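Local coordinates for protein leucine aminopeptidase A1, chloroplastic (Solanum lycopersicum, PDB 5D8N) that removes N-terminal amino acids, preferably leucine, from peptides as a magnesium-dependent homohexameric aminopeptidase of the M17 family, and acts in wound signalling and insect defence, at residues E438-L450 against G516-N529. The protein carries 1 engineered substitution. Sequence-based numbering, arbitrary orientation.
Sequences EVVEAAEASGEKL and GYGVSTLVEWVLRN
Glu438 OE1 takes a weak, bent hydrogen bond from Trp525 NE1 (2.9 Å). Its carboxylate is turned 30° from the indole plane, and its CB lies in that plane at the ring edge. The other oxygen, OE2, forms a salt bridge with Lys406. Ala442 packs its CB on Trp525 CB at 3.9 Å, where the two helices run close, their axes 8.1 Å apart at 120°. Thr521 is a knob among Val439, Ala442, Ala443 and Ser446. Ala445 CB lies over one face of the Arg528 guanidinium. That group is held by Glu524 OE1, which receives both NE and NH2 in the guanidinium plane, while Glu524 OE2 is hydrogen-bonded to Tyr205 OH. Ser446 OG donates to Thr521 OG1 (2.7 Å) and accepts from Glu448 N, an ST turn at the helix end.

Glu448 reaches the start of helix 519-527. CG stands anti to the carbonyl carbon, and the extended chain carries the carboxylate over one face of the Tyr517 ring, toward its rim. OE2 accepts a nearly straight bond from Gly518 N, the N-cap residue (2.9 Å, 174°). OE1 takes Thr521 OG1 on its anti lone pair (2.6 Å) and Thr521 N from above the carboxylate plane. With an alanine here, Gly518 N, Thr521 N and Thr521 OG1 would probably lose the carboxylate that accepts from them. Tyr517 OH donates to Lys449 O at 2.6 Å.

The contact joins helix 433-446 to the C-terminal helix of the catalytic domain. Val439 and Trp525 pack on strand 406-411, Trp525 also meets strand 293-305, and helix 197-221 touches Ser520 and Val523.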
ATOM      1  N   GLU A 438      28.276  13.762 -30.087  1.00 22.56           N
ATOM      2  CA  GLU A 438      29.429  14.242 -29.326  1.00 23.32           C
ATOM      3  C   GLU A 438      29.462  13.578 -27.937  1.00 23.48           C
ATOM      4  O   GLU A 438      30.530  13.210 -27.443  1.00 21.55           O
ATOM      5  CB  GLU A 438      29.380  15.756 -29.126  1.00 26.69           C
ATOM      6  CG  GLU A 438      29.723  16.643 -30.317  1.00 31.24           C
ATOM      7  CD  GLU A 438      29.539  18.138 -30.030  1.00 34.58           C
ATOM      8  OE1 GLU A 438      29.544  18.605 -28.869  1.00 32.16           O
ATOM      9  OE2 GLU A 438      29.273  18.887 -30.987  1.00 40.56           O
ATOM     10  N   VAL A 439      28.302  13.482 -27.281  1.00 23.22           N
ATOM     11  CA  VAL A 439      28.258  12.993 -25.902  1.00 23.04           C
ATOM     12  C   VAL A 439      28.472  11.481 -25.874  1.00 21.14           C
ATOM     13  O   VAL A 439      29.258  10.988 -25.066  1.00 20.40           O
ATOM     14  CB  VAL A 439      26.978  13.424 -25.163  1.00 23.10           C
ATOM     15  CG1 VAL A 439      26.834  12.720 -23.820  1.00 21.51           C
ATOM     16  CG2 VAL A 439      27.010  14.929 -24.938  1.00 23.96           C
ATOM     17  N   VAL A 440      27.917  10.785 -26.854  1.00 21.43           N
ATOM     18  CA  VAL A 440      28.166   9.355 -26.991  1.00 22.60           C
ATOM     19  C   VAL A 440      29.653   9.065 -27.243  1.00 23.74           C
ATOM     20  O   VAL A 440      30.232   8.164 -26.630  1.00 24.19           O
ATOM     21  CB  VAL A 440      27.321   8.752 -28.130  1.00 22.41           C
ATOM     22  CG1 VAL A 440      27.822   7.361 -28.511  1.00 22.98           C
ATOM     23  CG2 VAL A 440      25.871   8.668 -27.713  1.00 22.25           C
ATOM     24  N   GLU A 441      30.300   9.870 -28.081  1.00 22.28           N
ATOM     25  CA  GLU A 441      31.735   9.698 -28.314  1.00 22.58           C
ATOM     26  C   GLU A 441      32.571  10.035 -27.074  1.00 22.76           C
ATOM     27  O   GLU A 441      33.555   9.358 -26.775  1.00 22.03           O
ATOM     28  CB  GLU A 441      32.178  10.526 -29.520  1.00 27.25           C
ATOM     29  CG  GLU A 441      31.736   9.919 -30.858  1.00 36.85           C
ATOM     30  CD  GLU A 441      31.878  10.847 -32.071  1.00 46.49           C
ATOM     31  OE1 GLU A 441      32.450  11.957 -31.938  1.00 51.57           O
ATOM     32  OE2 GLU A 441      31.339  10.500 -33.148  1.00 46.70           O
ATOM     33  N   ALA A 442      32.156  11.050 -26.324  1.00 20.55           N
ATOM     34  CA  ALA A 442      32.899  11.410 -25.118  1.00 20.22           C
ATOM     35  C   ALA A 442      32.824  10.288 -24.088  1.00 20.44           C
ATOM     36  O   ALA A 442      33.822   9.986 -23.444  1.00 21.74           O
ATOM     37  CB  ALA A 442      32.357  12.707 -24.534  1.00 18.21           C
ATOM     38  N   ALA A 443      31.680   9.614 -24.023  1.00 20.26           N
ATOM     39  CA  ALA A 443      31.487   8.527 -23.077  1.00 22.31           C
ATOM     40  C   ALA A 443      32.236   7.271 -23.496  1.00 23.52           C
ATOM     41  O   ALA A 443      32.732   6.520 -22.661  1.00 23.09           O
ATOM     42  CB  ALA A 443      30.010   8.210 -22.916  1.00 23.71           C
ATOM     43  N   GLU A 444      32.284   7.035 -24.799  1.00 25.42           N
ATOM     44  CA  GLU A 444      33.129   6.003 -25.349  1.00 27.89           C
ATOM     45  C   GLU A 444      34.603   6.205 -24.970  1.00 25.98           C
ATOM     46  O   GLU A 444      35.253   5.261 -24.542  1.00 21.48           O
ATOM     47  CB  GLU A 444      32.944   5.966 -26.868  1.00 37.83           C
ATOM     48  CG  GLU A 444      33.741   4.917 -27.627  1.00 58.36           C
ATOM     49  CD  GLU A 444      33.186   3.517 -27.451  1.00 80.10           C
ATOM     50  OE1 GLU A 444      31.955   3.388 -27.257  1.00 92.38           O
ATOM     51  OE2 GLU A 444      33.991   2.556 -27.474  1.00 91.00           O
ATOM     52  N   ALA A 445      35.101   7.442 -25.033  1.00 25.14           N
ATOM     53  CA  ALA A 445      36.461   7.740 -24.619  1.00 23.73           C
ATOM     54  C   ALA A 445      36.668   7.637 -23.107  1.00 22.44           C
ATOM     55  O   ALA A 445      37.658   7.070 -22.658  1.00 23.51           O
ATOM     56  CB  ALA A 445      36.905   9.111 -25.142  1.00 24.10           C
ATOM     57  N   SER A 446      35.721   8.115 -22.306  1.00 22.51           N
ATOM     58  CA  SER A 446      35.858   8.067 -20.853  1.00 19.21           C
ATOM     59  C   SER A 446      35.591   6.684 -20.264  1.00 18.81           C
ATOM     60  O   SER A 446      36.025   6.362 -19.162  1.00 19.60           O
ATOM     61  CB  SER A 446      34.868   9.045 -20.239  1.00 21.03           C
ATOM     62  OG  SER A 446      33.521   8.609 -20.364  1.00 20.07           O
ATOM     63  N   GLY A 447      34.828   5.860 -20.965  1.00 17.90           N
ATOM     64  CA  GLY A 447      34.436   4.581 -20.425  1.00 18.84           C
ATOM     65  C   GLY A 447      33.138   4.587 -19.645  1.00 21.11           C
ATOM     66  O   GLY A 447      32.692   3.532 -19.202  1.00 24.76           O
ATOM     67  N   GLU A 448      32.483   5.744 -19.539  1.00 19.81           N
ATOM     68  CA  GLU A 448      31.240   5.844 -18.780  1.00 18.96           C
ATOM     69  C   GLU A 448      30.052   5.360 -19.621  1.00 19.75           C
ATOM     70  O   GLU A 448      30.039   5.477 -20.846  1.00 20.29           O
ATOM     71  CB  GLU A 448      31.043   7.276 -18.292  1.00 18.87           C
ATOM     72  CG  GLU A 448      32.086   7.689 -17.267  1.00 20.87           C
ATOM     73  CD  GLU A 448      31.686   8.907 -16.423  1.00 22.69           C
ATOM     74  OE1 GLU A 448      31.418   9.984 -16.999  1.00 22.09           O
ATOM     75  OE2 GLU A 448      31.842   8.844 -15.182  1.00 20.61           O
ATOM     76  N   LYS A 449      29.024   4.853 -18.952  1.00 19.93           N
ATOM     77  CA  LYS A 449      27.861   4.257 -19.624  1.00 19.48           C
ATOM     78  C   LYS A 449      26.681   5.207 -19.652  1.00 18.00           C
ATOM     79  O   LYS A 449      26.215   5.663 -18.604  1.00 16.04           O
ATOM     80  CB  LYS A 449      27.397   2.979 -18.928  1.00 20.68           C
ATOM     81  CG  LYS A 449      28.427   1.864 -18.907  1.00 22.50           C
ATOM     82  CD  LYS A 449      27.916   0.677 -18.096  1.00 26.67           C
ATOM     83  CE  LYS A 449      29.069  -0.310 -17.953  1.00 34.00           C
ATOM     84  NZ  LYS A 449      28.666  -1.693 -17.616  1.00 43.96           N
ATOM     85  N   LEU A 450      26.177   5.432 -20.868  1.00 17.73           N
ATOM     86  CA  LEU A 450      24.975   6.219 -21.087  1.00 18.68           C
ATOM     87  C   LEU A 450      24.273   5.771 -22.357  1.00 19.00           C
ATOM     88  O   LEU A 450      24.843   5.061 -23.183  1.00 18.36           O
ATOM     89  CB  LEU A 450      25.291   7.729 -21.086  1.00 19.61           C
ATOM     90  CG  LEU A 450      26.328   8.305 -22.046  1.00 20.20           C
ATOM     91  CD1 LEU A 450      25.785   8.420 -23.461  1.00 24.42           C
ATOM     92  CD2 LEU A 450      26.785   9.671 -21.585  1.00 21.40           C
ATOM     93  N   GLY A 516      31.207   9.673  -8.445  1.00 19.21           N
ATOM     94  CA  GLY A 516      31.699  10.803  -9.213  1.00 19.67           C
ATOM     95  C   GLY A 516      31.463  10.613 -10.697  1.00 21.65           C
ATOM     96  O   GLY A 516      32.150  11.227 -11.531  1.00 20.34           O
ATOM     97  N   TYR A 517      30.479   9.775 -11.028  1.00 19.34           N
ATOM     98  CA  TYR A 517      30.019   9.628 -12.395  1.00 17.92           C
ATOM     99  C   TYR A 517      29.797  10.975 -13.055  1.00 17.68           C
ATOM    100  O   TYR A 517      29.097  11.831 -12.529  1.00 19.55           O
ATOM    101  CB  TYR A 517      28.738   8.794 -12.452  1.00 18.09           C
ATOM    102  CG  TYR A 517      28.196   8.623 -13.849  1.00 17.84           C
ATOM    103  CD1 TYR A 517      27.341   9.563 -14.408  1.00 18.67           C
ATOM    104  CD2 TYR A 517      28.464   7.482 -14.580  1.00 17.32           C
ATOM    105  CE1 TYR A 517      26.926   9.456 -15.725  1.00 18.97           C
ATOM    106  CE2 TYR A 517      27.922   7.286 -15.836  1.00 17.59           C
ATOM    107  CZ  TYR A 517      27.212   8.302 -16.433  1.00 18.83           C
ATOM    108  OH  TYR A 517      26.697   8.099 -17.698  1.00 19.40           O
ATOM    109  N   GLY A 518      30.240  11.071 -14.300  1.00 17.74           N
ATOM    110  CA  GLY A 518      29.975  12.211 -15.155  1.00 17.56           C
ATOM    111  C   GLY A 518      31.240  13.017 -15.416  1.00 18.99           C
ATOM    112  O   GLY A 518      31.339  13.673 -16.463  1.00 19.73           O
ATOM    113  N   VAL A 519      32.116  13.127 -14.413  1.00 17.17           N
ATOM    114  CA  VAL A 519      33.252  14.038 -14.506  1.00 17.66           C
ATOM    115  C   VAL A 519      34.054  13.695 -15.738  1.00 18.43           C
ATOM    116  O   VAL A 519      34.347  14.559 -16.555  1.00 21.01           O
ATOM    117  CB  VAL A 519      34.142  13.985 -13.255  1.00 18.37           C
ATOM    118  CG1 VAL A 519      35.400  14.789 -13.451  1.00 18.28           C
ATOM    119  CG2 VAL A 519      33.395  14.516 -12.044  1.00 18.60           C
ATOM    120  N   SER A 520      34.447  12.443 -15.876  1.00 18.83           N
ATOM    121  CA  SER A 520      35.346  12.082 -16.971  1.00 18.79           C
ATOM    122  C   SER A 520      34.715  12.336 -18.325  1.00 18.67           C
ATOM    123  O   SER A 520      35.389  12.755 -19.266  1.00 19.75           O
ATOM    124  CB  SER A 520      35.841  10.631 -16.845  1.00 18.94           C
ATOM    125  OG  SER A 520      34.719   9.744 -16.817  1.00 20.58           O
ATOM    126  N   THR A 521      33.434  12.017 -18.462  1.00 17.26           N
ATOM    127  CA  THR A 521      32.743  12.241 -19.723  1.00 17.19           C
ATOM    128  C   THR A 521      32.656  13.743 -20.060  1.00 19.03           C
ATOM    129  O   THR A 521      32.900  14.163 -21.206  1.00 18.31           O
ATOM    130  CB  THR A 521      31.346  11.591 -19.725  1.00 16.85           C
ATOM    131  OG1 THR A 521      31.472  10.175 -19.542  1.00 17.89           O
ATOM    132  CG2 THR A 521      30.602  11.850 -21.012  1.00 17.25           C
ATOM    133  N   LEU A 522      32.320  14.560 -19.067  1.00 18.82           N
ATOM    134  CA  LEU A 522      32.249  15.986 -19.305  1.00 19.94           C
ATOM    135  C   LEU A 522      33.596  16.577 -19.731  1.00 20.63           C
ATOM    136  O   LEU A 522      33.667  17.450 -20.603  1.00 21.32           O
ATOM    137  CB  LEU A 522      31.722  16.726 -18.080  1.00 19.72           C
ATOM    138  CG  LEU A 522      30.270  16.401 -17.683  1.00 19.04           C
ATOM    139  CD1 LEU A 522      29.883  17.164 -16.430  1.00 19.54           C
ATOM    140  CD2 LEU A 522      29.272  16.613 -18.800  1.00 18.48           C
ATOM    141  N   VAL A 523      34.656  16.148 -19.064  1.00 20.90           N
ATOM    142  CA  VAL A 523      35.987  16.606 -19.417  1.00 21.71           C
ATOM    143  C   VAL A 523      36.293  16.229 -20.867  1.00 22.56           C
ATOM    144  O   VAL A 523      36.804  17.071 -21.632  1.00 21.32           O
ATOM    145  CB  VAL A 523      37.069  16.070 -18.464  1.00 21.78           C
ATOM    146  CG1 VAL A 523      38.470  16.324 -19.024  1.00 20.56           C
ATOM    147  CG2 VAL A 523      36.904  16.709 -17.097  1.00 22.97           C
ATOM    148  N   GLU A 524      36.056  14.967 -21.218  1.00 21.17           N
ATOM    149  CA  GLU A 524      36.301  14.540 -22.597  1.00 22.64           C
ATOM    150  C   GLU A 524      35.487  15.385 -23.554  1.00 22.53           C
ATOM    151  O   GLU A 524      35.956  15.738 -24.632  1.00 22.75           O
ATOM    152  CB  GLU A 524      35.982  13.064 -22.821  1.00 24.83           C
ATOM    153  CG  GLU A 524      37.019  12.117 -22.227  1.00 30.62           C
ATOM    154  CD  GLU A 524      38.387  12.184 -22.914  1.00 35.96           C
ATOM    155  OE1 GLU A 524      38.450  12.528 -24.117  1.00 28.11           O
ATOM    156  OE2 GLU A 524      39.370  11.755 -22.271  1.00 45.48           O
ATOM    157  N   TRP A 525      34.233  15.654 -23.212  1.00 20.68           N
ATOM    158  CA  TRP A 525      33.384  16.411 -24.116  1.00 20.57           C
ATOM    159  C   TRP A 525      33.925  17.828 -24.326  1.00 21.32           C
ATOM    160  O   TRP A 525      33.928  18.355 -25.432  1.00 21.15           O
ATOM    161  CB  TRP A 525      31.955  16.480 -23.565  1.00 21.42           C
ATOM    162  CG  TRP A 525      31.027  17.318 -24.399  1.00 21.65           C
ATOM    163  CD1 TRP A 525      30.536  17.012 -25.637  1.00 22.40           C
ATOM    164  CD2 TRP A 525      30.547  18.624 -24.089  1.00 21.17           C
ATOM    165  NE1 TRP A 525      29.643  17.974 -26.035  1.00 22.63           N
ATOM    166  CE2 TRP A 525      29.680  19.002 -25.135  1.00 21.39           C
ATOM    167  CE3 TRP A 525      30.636  19.443 -22.958  1.00 21.95           C
ATOM    168  CZ2 TRP A 525      28.934  20.178 -25.098  1.00 21.54           C
ATOM    169  CZ3 TRP A 525      29.924  20.636 -22.933  1.00 21.30           C
ATOM    170  CH2 TRP A 525      29.055  20.972 -23.987  1.00 21.39           C
ATOM    171  N   VAL A 526      34.294  18.501 -23.242  1.00 24.01           N
ATOM    172  CA  VAL A 526      34.886  19.841 -23.348  1.00 23.09           C
ATOM    173  C   VAL A 526      36.125  19.838 -24.233  1.00 23.56           C
ATOM    174  O   VAL A 526      36.274  20.701 -25.098  1.00 24.65           O
ATOM    175  CB  VAL A 526      35.237  20.422 -21.951  1.00 22.90           C
ATOM    176  CG1 VAL A 526      36.088  21.674 -22.053  1.00 20.88           C
ATOM    177  CG2 VAL A 526      33.951  20.729 -21.204  1.00 21.53           C
ATOM    178  N   LEU A 527      37.000  18.859 -24.007  1.00 24.27           N
ATOM    179  CA  LEU A 527      38.248  18.751 -24.740  1.00 26.95           C
ATOM    180  C   LEU A 527      38.072  18.445 -26.220  1.00 31.20           C
ATOM    181  O   LEU A 527      38.896  18.856 -27.033  1.00 27.59           O
ATOM    182  CB  LEU A 527      39.112  17.657 -24.144  1.00 27.41           C
ATOM    183  CG  LEU A 527      39.745  18.068 -22.811  1.00 34.11           C
ATOM    184  CD1 LEU A 527      40.734  16.996 -22.380  1.00 41.06           C
ATOM    185  CD2 LEU A 527      40.448  19.401 -22.922  1.00 38.02           C
ATOM    186  N   ARG A 528      36.983  17.771 -26.577  1.00 32.05           N
ATOM    187  CA  ARG A 528      36.769  17.396 -27.967  1.00 34.97           C
ATOM    188  C   ARG A 528      36.029  18.517 -28.684  1.00 37.06           C
ATOM    189  O   ARG A 528      35.758  18.427 -29.865  1.00 41.02           O
ATOM    190  CB  ARG A 528      35.993  16.083 -28.055  1.00 39.65           C
ATOM    191  CG  ARG A 528      36.894  14.876 -27.795  1.00 49.59           C
ATOM    192  CD  ARG A 528      36.204  13.632 -27.218  1.00 54.79           C
ATOM    193  NE  ARG A 528      37.206  12.742 -26.618  1.00 58.62           N
ATOM    194  CZ  ARG A 528      37.951  11.862 -27.294  1.00 64.05           C
ATOM    195  NH1 ARG A 528      37.668  11.560 -28.560  1.00 61.04           N
ATOM    196  NH2 ARG A 528      38.966  11.247 -26.691  1.00 59.23           N
ATOM    197  N   ASN A 529      35.607  19.534 -27.949  1.00 37.95           N
ATOM    198  CA  ASN A 529      35.108  20.744 -28.591  1.00 45.69           C
ATOM    199  C   ASN A 529      36.242  21.704 -28.929  1.00 54.54           C
ATOM    200  O   ASN A 529      36.110  22.924 -28.805  1.00 54.89           O
ATOM    201  CB  ASN A 529      34.149  21.464 -27.662  1.00 39.24           C
ATOM    202  CG  ASN A 529      32.722  21.051 -27.903  1.00 37.95           C
ATOM    203  OD1 ASN A 529      32.046  21.600 -28.763  1.00 38.00           O
ATOM    204  ND2 ASN A 529      32.250  20.097 -27.124  1.00 38.63           N
ATOM    205  OXT ASN A 529      37.356  21.246 -29.182  1.00 58.92           O
TER
HETATM  206  O   HOH W   1      35.507   7.217 -16.507  1.00 29.85           O
HETATM  207  O   HOH W   2      33.674  10.278 -13.753  1.00 15.10           O